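Local coordinates for unknown protein (Arabidopsis thaliana, PDB 2GM3), which binds adenosine monophosphate in a universal stress protein fold, although its wider role in the plant cell is not established, at residues I25-A30 with I161-E167; L128-R133 with T145-C150. The contacts are given in a common frame with arbitrary orientation. Numbering follows the deposited sequence.

Contact 1 (I25-A30 with I161-E167); sequences ISCKRA and IKRNADE. With AMP (adenosine monophosphate), chain G.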
ATOM      1  N   ILE A  25      16.096  -4.858   6.282  1.00 55.80           N
ATOM      2  CA  ILE A  25      15.959  -5.222   4.882  1.00 55.53           C
ATOM      3  C   ILE A  25      14.575  -4.855   4.341  1.00 55.76           C
ATOM      4  O   ILE A  25      14.453  -4.339   3.235  1.00 55.64           O
ATOM      5  CB  ILE A  25      16.229  -6.702   4.639  1.00 55.74           C
ATOM      6  CG1 ILE A  25      17.583  -7.125   5.212  1.00 54.36           C
ATOM      7  CG2 ILE A  25      16.245  -6.975   3.161  1.00 55.42           C
ATOM      8  CD1 ILE A  25      17.679  -8.611   5.414  1.00 53.97           C
ATOM      9  N   SER A  26      13.543  -5.047   5.154  1.00 55.72           N
ATOM     10  CA  SER A  26      12.207  -4.876   4.649  1.00 56.01           C
ATOM     11  C   SER A  26      11.841  -3.400   4.416  1.00 56.31           C
ATOM     12  O   SER A  26      11.243  -3.036   3.391  1.00 56.22           O
ATOM     13  CB  SER A  26      11.188  -5.616   5.526  1.00 55.41           C
ATOM     14  OG  SER A  26      11.054  -4.995   6.778  1.00 56.14           O
ATOM     15  N   CYS A  27      12.205  -2.540   5.348  1.00 56.91           N
ATOM     16  CA  CYS A  27      11.819  -1.147   5.206  1.00 57.14           C
ATOM     17  C   CYS A  27      12.717  -0.495   4.179  1.00 56.97           C
ATOM     18  O   CYS A  27      12.312   0.443   3.530  1.00 58.21           O
ATOM     19  CB  CYS A  27      11.838  -0.401   6.536  1.00 57.56           C
ATOM     20  SG  CYS A  27      13.491   0.177   7.056  1.00 60.80           S
ATOM     21  N   LYS A  28      13.909  -1.017   3.993  1.00 56.32           N
ATOM     22  CA  LYS A  28      14.809  -0.512   3.003  1.00 56.94           C
ATOM     23  C   LYS A  28      14.256  -0.842   1.622  1.00 57.25           C
ATOM     24  O   LYS A  28      14.185   0.029   0.728  1.00 57.54           O
ATOM     25  CB  LYS A  28      16.191  -1.150   3.175  1.00 56.44           C
ATOM     26  CG  LYS A  28      17.312  -0.371   2.493  1.00 58.24           C
ATOM     27  CD  LYS A  28      18.697  -1.048   2.652  1.00 57.83           C
ATOM     28  CE  LYS A  28      19.623  -0.605   1.533  1.00 61.30           C
ATOM     29  NZ  LYS A  28      21.054  -1.012   1.775  1.00 62.13           N
ATOM     30  N   ARG A  29      13.883  -2.106   1.445  1.00 57.01           N
ATOM     31  CA  ARG A  29      13.256  -2.544   0.226  1.00 57.13           C
ATOM     32  C   ARG A  29      11.995  -1.728  -0.031  1.00 57.27           C
ATOM     33  O   ARG A  29      11.777  -1.231  -1.146  1.00 56.77           O
ATOM     34  CB  ARG A  29      12.937  -4.048   0.283  1.00 56.98           C
ATOM     35  CG  ARG A  29      12.087  -4.509  -0.877  1.00 57.07           C
ATOM     36  CD  ARG A  29      12.827  -4.244  -2.208  1.00 57.69           C
ATOM     37  NE  ARG A  29      14.199  -4.698  -2.103  1.00 57.78           N
ATOM     38  CZ  ARG A  29      15.244  -4.050  -2.584  1.00 60.25           C
ATOM     39  NH1 ARG A  29      15.083  -2.903  -3.246  1.00 61.51           N
ATOM     40  NH2 ARG A  29      16.451  -4.554  -2.395  1.00 58.91           N
ATOM     41  N   ALA A  30      11.197  -1.563   1.025  1.00 57.04           N
ATOM     42  CA  ALA A  30       9.969  -0.787   0.943  1.00 57.49           C
ATOM     43  C   ALA A  30      10.206   0.651   0.454  1.00 57.67           C
ATOM     44  O   ALA A  30       9.492   1.143  -0.417  1.00 57.65           O
ATOM     45  CB  ALA A  30       9.302  -0.767   2.280  1.00 56.55           C
ATOM     46  N   ILE A 161       5.068  -3.756   1.281  1.00 58.25           N
ATOM     47  CA  ILE A 161       6.066  -4.260   0.356  1.00 57.39           C
ATOM     48  C   ILE A 161       6.900  -5.289   1.059  1.00 57.68           C
ATOM     49  O   ILE A 161       7.441  -5.009   2.112  1.00 58.26           O
ATOM     50  CB  ILE A 161       6.980  -3.098  -0.158  1.00 58.31           C
ATOM     51  CG1 ILE A 161       6.117  -2.018  -0.834  1.00 56.70           C
ATOM     52  CG2 ILE A 161       8.080  -3.622  -1.127  1.00 57.15           C
ATOM     53  CD1 ILE A 161       6.535  -0.657  -0.584  1.00 54.81           C
ATOM     54  N   LYS A 162       6.975  -6.482   0.471  1.00 57.88           N
ATOM     55  CA  LYS A 162       7.743  -7.601   0.977  1.00 58.18           C
ATOM     56  C   LYS A 162       9.084  -7.597   0.306  1.00 58.40           C
ATOM     57  O   LYS A 162       9.251  -6.964  -0.718  1.00 59.06           O
ATOM     58  CB  LYS A 162       7.073  -8.934   0.680  1.00 57.82           C
ATOM     59  CG  LYS A 162       5.836  -9.187   1.530  1.00 60.24           C
ATOM     60  CD  LYS A 162       4.989 -10.316   0.909  1.00 60.99           C
ATOM     61  CE  LYS A 162       3.583 -10.377   1.513  1.00 64.20           C
ATOM     62  NZ  LYS A 162       2.542 -10.722   0.431  1.00 66.56           N
ATOM     63  N   ARG A 163      10.046  -8.310   0.879  1.00 58.64           N
ATOM     64  CA  ARG A 163      11.415  -8.313   0.404  1.00 58.41           C
ATOM     65  C   ARG A 163      11.527  -9.188  -0.815  1.00 59.39           C
ATOM     66  O   ARG A 163      10.693 -10.061  -1.031  1.00 59.84           O
ATOM     67  CB  ARG A 163      12.347  -8.831   1.506  1.00 58.15           C
ATOM     68  CG  ARG A 163      12.420  -7.859   2.714  1.00 57.68           C
ATOM     69  CD  ARG A 163      12.995  -8.492   3.946  1.00 53.76           C
ATOM     70  NE  ARG A 163      12.231  -9.662   4.303  1.00 54.83           N
ATOM     71  CZ  ARG A 163      12.365 -10.291   5.449  1.00 55.92           C
ATOM     72  NH1 ARG A 163      13.246  -9.838   6.347  1.00 56.03           N
ATOM     73  NH2 ARG A 163      11.635 -11.372   5.688  1.00 55.61           N
ATOM     74  N   ASN A 164      12.555  -8.957  -1.625  1.00 59.83           N
ATOM     75  CA  ASN A 164      12.871  -9.860  -2.721  1.00 60.40           C
ATOM     76  C   ASN A 164      13.287 -11.197  -2.144  1.00 60.49           C
ATOM     77  O   ASN A 164      13.826 -11.271  -1.050  1.00 60.67           O
ATOM     78  CB  ASN A 164      14.003  -9.288  -3.599  1.00 60.77           C
ATOM     79  CG  ASN A 164      13.642  -7.926  -4.228  1.00 63.54           C
ATOM     80  OD1 ASN A 164      12.460  -7.615  -4.440  1.00 66.02           O
ATOM     81  ND2 ASN A 164      14.656  -7.115  -4.524  1.00 64.17           N
ATOM     82  N   ALA A 165      13.041 -12.264  -2.891  1.00 60.79           N
ATOM     83  CA  ALA A 165      13.457 -13.593  -2.486  1.00 60.78           C
ATOM     84  C   ALA A 165      14.949 -13.631  -2.149  1.00 60.96           C
ATOM     85  O   ALA A 165      15.371 -14.312  -1.202  1.00 61.19           O
ATOM     86  CB  ALA A 165      13.148 -14.611  -3.595  1.00 60.54           C
ATOM     87  N   ASP A 166      15.750 -12.906  -2.926  1.00 60.88           N
ATOM     88  CA  ASP A 166      17.206 -13.048  -2.823  1.00 60.99           C
ATOM     89  C   ASP A 166      17.810 -12.226  -1.685  1.00 60.46           C
ATOM     90  O   ASP A 166      19.019 -12.269  -1.460  1.00 60.63           O
ATOM     91  CB  ASP A 166      17.918 -12.765  -4.164  1.00 61.81           C
ATOM     92  CG  ASP A 166      17.820 -11.295  -4.590  1.00 63.40           C
ATOM     93  OD1 ASP A 166      18.325 -10.952  -5.689  1.00 64.69           O
ATOM     94  OD2 ASP A 166      17.250 -10.488  -3.822  1.00 64.82           O
ATOM     95  N   GLU A 167      16.979 -11.479  -0.971  1.00 59.67           N
ATOM     96  CA  GLU A 167      17.449 -10.736   0.194  1.00 59.00           C
ATOM     97  C   GLU A 167      16.701 -11.144   1.459  1.00 58.50           C
ATOM     98  O   GLU A 167      16.901 -10.566   2.511  1.00 58.76           O
ATOM     99  CB  GLU A 167      17.319  -9.232  -0.030  1.00 58.59           C
ATOM    100  CG  GLU A 167      15.889  -8.799  -0.101  1.00 59.33           C
ATOM    101  CD  GLU A 167      15.708  -7.347  -0.420  1.00 59.93           C
ATOM    102  OE1 GLU A 167      14.587  -7.026  -0.876  1.00 58.94           O
ATOM    103  OE2 GLU A 167      16.668  -6.548  -0.225  1.00 60.81           O
TER
HETATM  104  P   AMP G 176       6.481  -6.732   9.945  1.00 36.27           P
HETATM  105  O1P AMP G 176       6.756  -6.571  11.331  1.00 39.56           O
HETATM  106  O2P AMP G 176       7.421  -7.626   9.227  1.00 34.63           O
HETATM  107  O3P AMP G 176       5.106  -6.994   9.557  1.00 32.77           O
HETATM  108  O5' AMP G 176       6.738  -5.334   9.225  1.00 34.90           O
HETATM  109  C5' AMP G 176       8.036  -4.784   9.196  1.00 31.51           C
HETATM  110  C4' AMP G 176       7.851  -3.324   8.879  1.00 33.03           C
HETATM  111  O4' AMP G 176       7.189  -2.608   9.977  1.00 35.15           O
HETATM  112  C3' AMP G 176       9.153  -2.604   8.671  1.00 33.38           C
HETATM  113  O3' AMP G 176       9.569  -2.829   7.293  1.00 31.87           O
HETATM  114  C2' AMP G 176       8.725  -1.161   8.888  1.00 33.90           C
HETATM  115  O2' AMP G 176       8.162  -0.663   7.674  1.00 31.27           O
HETATM  116  C1' AMP G 176       7.657  -1.268   9.971  1.00 33.28           C
HETATM  117  N9  AMP G 176       8.313  -1.160  11.289  1.00 36.36           N
HETATM  118  C8  AMP G 176       8.705  -2.161  12.111  1.00 34.22           C
HETATM  119  N7  AMP G 176       9.265  -1.632  13.213  1.00 33.75           N
HETATM  120  C5  AMP G 176       9.191  -0.299  13.111  1.00 36.14           C
HETATM  121  C6  AMP G 176       9.570   0.779  13.916  1.00 33.50           C
HETATM  122  N6  AMP G 176      10.156   0.627  15.090  1.00 33.23           N
HETATM  123  N1  AMP G 176       9.343   2.010  13.473  1.00 33.41           N
HETATM  124  C2  AMP G 176       8.779   2.258  12.309  1.00 34.77           C
HETATM  125  N3  AMP G 176       8.394   1.272  11.511  1.00 37.48           N
HETATM  126  C4  AMP G 176       8.587  -0.006  11.888  1.00 36.75           C
HETATM  127  O   HOH W   1      16.378  -4.227   1.426  1.00 42.26           O

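Contact 2 (L128-R133 with T145-C150); sequences LVVGSR and TVSAFC. With AMP (adenosine monophosphate), chain G.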
ATOM      1  N   LEU A 128       0.619   5.262   3.786  1.00 56.24           N
ATOM      2  CA  LEU A 128       1.662   4.681   4.628  1.00 55.74           C
ATOM      3  C   LEU A 128       2.345   3.542   3.882  1.00 56.31           C
ATOM      4  O   LEU A 128       1.678   2.643   3.360  1.00 57.22           O
ATOM      5  CB  LEU A 128       0.992   4.141   5.911  1.00 55.39           C
ATOM      6  CG  LEU A 128       1.787   3.312   6.909  1.00 54.70           C
ATOM      7  CD1 LEU A 128       3.023   4.103   7.378  1.00 53.84           C
ATOM      8  CD2 LEU A 128       0.956   2.901   8.071  1.00 54.54           C
ATOM      9  N   VAL A 129       3.662   3.585   3.817  1.00 56.33           N
ATOM     10  CA  VAL A 129       4.443   2.469   3.307  1.00 56.75           C
ATOM     11  C   VAL A 129       5.131   1.742   4.475  1.00 57.13           C
ATOM     12  O   VAL A 129       5.820   2.364   5.293  1.00 57.13           O
ATOM     13  CB  VAL A 129       5.522   2.942   2.328  1.00 56.81           C
ATOM     14  CG1 VAL A 129       6.325   1.773   1.832  1.00 56.77           C
ATOM     15  CG2 VAL A 129       4.924   3.707   1.150  1.00 56.16           C
ATOM     16  N   VAL A 130       4.920   0.434   4.552  1.00 56.94           N
ATOM     17  CA  VAL A 130       5.606  -0.395   5.496  1.00 56.93           C
ATOM     18  C   VAL A 130       6.177  -1.536   4.710  1.00 56.99           C
ATOM     19  O   VAL A 130       5.567  -2.003   3.733  1.00 57.58           O
ATOM     20  CB  VAL A 130       4.652  -0.951   6.637  1.00 57.24           C
ATOM     21  CG1 VAL A 130       4.192   0.195   7.555  1.00 58.53           C
ATOM     22  CG2 VAL A 130       3.434  -1.657   6.047  1.00 55.31           C
ATOM     23  N   GLY A 131       7.358  -1.972   5.121  1.00 56.72           N
ATOM     24  CA  GLY A 131       7.916  -3.215   4.665  1.00 56.42           C
ATOM     25  C   GLY A 131       7.140  -4.311   5.373  1.00 56.69           C
ATOM     26  O   GLY A 131       6.288  -4.019   6.211  1.00 56.44           O
ATOM     27  N   SER A 132       7.420  -5.565   5.025  1.00 56.73           N
ATOM     28  CA  SER A 132       6.776  -6.683   5.660  1.00 57.25           C
ATOM     29  C   SER A 132       7.652  -7.903   5.500  1.00 57.16           C
ATOM     30  O   SER A 132       8.216  -8.126   4.436  1.00 57.55           O
ATOM     31  CB  SER A 132       5.411  -6.933   5.029  1.00 57.74           C
ATOM     32  OG  SER A 132       4.911  -8.202   5.442  1.00 59.42           O
ATOM     33  N   ARG A 133       7.788  -8.674   6.566  1.00 57.01           N
ATOM     34  CA  ARG A 133       8.597  -9.865   6.527  1.00 57.29           C
ATOM     35  C   ARG A 133       7.755 -10.991   5.995  1.00 57.84           C
ATOM     36  O   ARG A 133       8.275 -12.033   5.670  1.00 57.76           O
ATOM     37  CB  ARG A 133       9.159 -10.178   7.909  1.00 57.31           C
ATOM     38  CG  ARG A 133      10.165  -9.126   8.374  1.00 56.89           C
ATOM     39  CD  ARG A 133      10.494  -9.285   9.809  1.00 54.65           C
ATOM     40  NE  ARG A 133       9.375  -8.901  10.648  1.00 54.70           N
ATOM     41  CZ  ARG A 133       9.324  -9.079  11.976  1.00 54.93           C
ATOM     42  NH1 ARG A 133      10.317  -9.679  12.621  1.00 53.05           N
ATOM     43  NH2 ARG A 133       8.258  -8.668  12.661  1.00 52.95           N
ATOM     44  N   THR A 145       3.492  -8.958  12.899  1.00 64.10           N
ATOM     45  CA  THR A 145       3.238  -7.954  13.919  1.00 64.77           C
ATOM     46  C   THR A 145       2.934  -6.541  13.381  1.00 64.05           C
ATOM     47  O   THR A 145       1.744  -6.172  13.304  1.00 64.97           O
ATOM     48  CB  THR A 145       4.280  -7.982  15.122  1.00 65.23           C
ATOM     49  OG1 THR A 145       5.606  -7.768  14.664  1.00 65.88           O
ATOM     50  CG2 THR A 145       4.226  -9.357  15.877  1.00 66.72           C
ATOM     51  N   VAL A 146       3.946  -5.799  12.929  1.00 62.54           N
ATOM     52  CA  VAL A 146       3.723  -4.391  12.573  1.00 61.33           C
ATOM     53  C   VAL A 146       2.887  -4.146  11.313  1.00 60.60           C
ATOM     54  O   VAL A 146       1.858  -3.464  11.372  1.00 61.05           O
ATOM     55  CB  VAL A 146       5.051  -3.562  12.533  1.00 61.31           C
ATOM     56  CG1 VAL A 146       4.745  -2.114  12.200  1.00 61.21           C
ATOM     57  CG2 VAL A 146       5.773  -3.651  13.862  1.00 59.63           C
ATOM     58  N   SER A 147       3.342  -4.664  10.179  1.00 59.54           N
ATOM     59  CA  SER A 147       2.707  -4.376   8.894  1.00 58.31           C
ATOM     60  C   SER A 147       1.246  -4.798   8.876  1.00 58.36           C
ATOM     61  O   SER A 147       0.426  -4.070   8.348  1.00 59.26           O
ATOM     62  CB  SER A 147       3.465  -4.991   7.707  1.00 58.65           C
ATOM     63  OG  SER A 147       3.438  -6.429   7.724  1.00 58.44           O
ATOM     64  N   ALA A 148       0.920  -5.959   9.437  1.00 57.29           N
ATOM     65  CA  ALA A 148      -0.465  -6.432   9.466  1.00 57.00           C
ATOM     66  C   ALA A 148      -1.352  -5.541  10.337  1.00 56.80           C
ATOM     67  O   ALA A 148      -2.516  -5.343  10.032  1.00 57.21           O
ATOM     68  CB  ALA A 148      -0.530  -7.880   9.971  1.00 56.01           C
ATOM     69  N   PHE A 149      -0.815  -5.045  11.446  1.00 56.28           N
ATOM     70  CA  PHE A 149      -1.565  -4.129  12.303  1.00 55.86           C
ATOM     71  C   PHE A 149      -1.860  -2.823  11.584  1.00 55.71           C
ATOM     72  O   PHE A 149      -2.972  -2.318  11.662  1.00 55.61           O
ATOM     73  CB  PHE A 149      -0.794  -3.842  13.590  1.00 55.48           C
ATOM     74  CG  PHE A 149      -1.583  -3.077  14.615  1.00 55.22           C
ATOM     75  CD1 PHE A 149      -2.402  -3.752  15.532  1.00 55.30           C
ATOM     76  CD2 PHE A 149      -1.491  -1.689  14.691  1.00 52.77           C
ATOM     77  CE1 PHE A 149      -3.122  -3.048  16.513  1.00 54.91           C
ATOM     78  CE2 PHE A 149      -2.210  -0.981  15.662  1.00 53.69           C
ATOM     79  CZ  PHE A 149      -3.019  -1.657  16.572  1.00 54.72           C
ATOM     80  N   CYS A 150      -0.870  -2.302  10.873  1.00 55.93           N
ATOM     81  CA  CYS A 150      -1.058  -1.069  10.124  1.00 57.30           C
ATOM     82  C   CYS A 150      -2.152  -1.163   9.029  1.00 57.08           C
ATOM     83  O   CYS A 150      -3.042  -0.297   8.943  1.00 56.96           O
ATOM     84  CB  CYS A 150       0.284  -0.590   9.567  1.00 57.36           C
ATOM     85  SG  CYS A 150       1.439  -0.132  10.921  1.00 60.61           S
TER
HETATM   86  P   AMP G 176       6.481  -6.732   9.945  1.00 36.27           P
HETATM   87  O1P AMP G 176       6.756  -6.571  11.331  1.00 39.56           O
HETATM   88  O2P AMP G 176       7.421  -7.626   9.227  1.00 34.63           O
HETATM   89  O3P AMP G 176       5.106  -6.994   9.557  1.00 32.77           O
HETATM   90  O5' AMP G 176       6.738  -5.334   9.225  1.00 34.90           O
HETATM   91  C5' AMP G 176       8.036  -4.784   9.196  1.00 31.51           C
HETATM   92  C4' AMP G 176       7.851  -3.324   8.879  1.00 33.03           C
HETATM   93  O4' AMP G 176       7.189  -2.608   9.977  1.00 35.15           O
HETATM   94  C3' AMP G 176       9.153  -2.604   8.671  1.00 33.38           C
HETATM   95  O3' AMP G 176       9.569  -2.829   7.293  1.00 31.87           O
HETATM   96  C2' AMP G 176       8.725  -1.161   8.888  1.00 33.90           C
HETATM   97  O2' AMP G 176       8.162  -0.663   7.674  1.00 31.27           O
HETATM   98  C1' AMP G 176       7.657  -1.268   9.971  1.00 33.28           C
HETATM   99  N9  AMP G 176       8.313  -1.160  11.289  1.00 36.36           N
HETATM  100  C8  AMP G 176       8.705  -2.161  12.111  1.00 34.22           C
HETATM  101  N7  AMP G 176       9.265  -1.632  13.213  1.00 33.75           N
HETATM  102  C5  AMP G 176       9.191  -0.299  13.111  1.00 36.14           C
HETATM  103  C6  AMP G 176       9.570   0.779  13.916  1.00 33.50           C
HETATM  104  N6  AMP G 176      10.156   0.627  15.090  1.00 33.23           N
HETATM  105  N1  AMP G 176       9.343   2.010  13.473  1.00 33.41           N
HETATM  106  C2  AMP G 176       8.779   2.258  12.309  1.00 34.77           C
HETATM  107  N3  AMP G 176       8.394   1.272  11.511  1.00 37.48           N
HETATM  108  C4  AMP G 176       8.587  -0.006  11.888  1.00 36.75           C

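Contact 1 (I25-A30 with I161-E167)
In the universal stress protein fold, a parallel sheet flanked by helices, the first turns of helix 25-39 meet strand 158-162, outermost in the sheet of this chain, and the loop after it. The CA-to-CB bond of Arg29 points toward 161-167; chi1 is t, and chi2 and chi3, both p, bend the side chain so that NE and NH2 face Glu167. Glu167, with chi1 p and chi2 t, extends its carboxylate to them. A bidentate salt bridge results: Arg29 NE to Glu167 OE1 is 2.7 Å and Arg29 NH2 to Glu167 OE2 is 3.0 Å. Glu167 OE1 also accepts a hydrogen bond from Asn164 N at 2.9 Å, tying turn 164-167 together. Arg163, with chi1 m and chi2 t, lays its CG 3.6 Å from Ser26 CA and its CD 3.7 Å from Ile25 CG2. Its NH1 is hydrogen-bonded to the backbone O of Asp174 and forms a salt bridge with Asp175. Ile161 CD1 packs on Ala30 CB at 4.0 Å. Ser26 OG, in the AMP site, accepts a hydrogen bond from AMP O3' at 2.7 Å and is also hydrogen-bonded to Asp175. One water donates to Ile25 O at 2.6 Å and Glu167 OE2 at 2.9 Å.

Contact 2 (L128-R133 with T145-C150)
The AMP phosphate sits between the two segments and is hydrogen-bonded to both. Arg133 donates from its backbone N to O2P at 2.9 Å, from NE to O2P at 2.7 Å and from NH2 to O1P at 2.9 Å. Ser147 reaches O3P through N at 3.0 Å and OG at 2.5 Å. Val146 N adds a weak hydrogen bond to O1P at 3.3 Å. The phosphate meets backbone NH groups at the N-terminal end of helix 146-153. This is the nucleotide site of the universal stress protein fold, at the C-terminal end of parallel strand 127-132. The axes of 128-132 and 146-150 come within 8.2 Å, with 143° between their directions. Ser132 OG gives a weak hydrogen bond to Ser147 OG at 3.2 Å; it is also hydrogen-bonded to Gly134 N. Val130 CG2 lies 3.7 Å from Ser147 CB. Farther along, the packing is apolar: Leu128 CD2 is 3.9 Å from Cys150 CB. Gly131 N binds ribose O2' at 3.0 Å; a CB here would clash with O3'.

Both contacts join a helix start to the same parallel sheet, through the neighbouring strands 158-162 and 127-132, and both touch AMP. Contact 2 is buried. Contact 1 is partly buried and runs out from the sheet of this chain to an exposed turn. Their arginines have different partners. In contact 1 an arginine pairs with a glutamate of the protein, whereas in contact 2 an arginine holds the ligand phosphate. The ribose is shared: 25-30 takes O3' and 128-133 takes O2'. The contacts also meet directly. Ile161 N lies 3.1 Å from Val130 O, a probable hydrogen bond between the strands, and Ala30 CB lies 3.6 Å from Gly131 N.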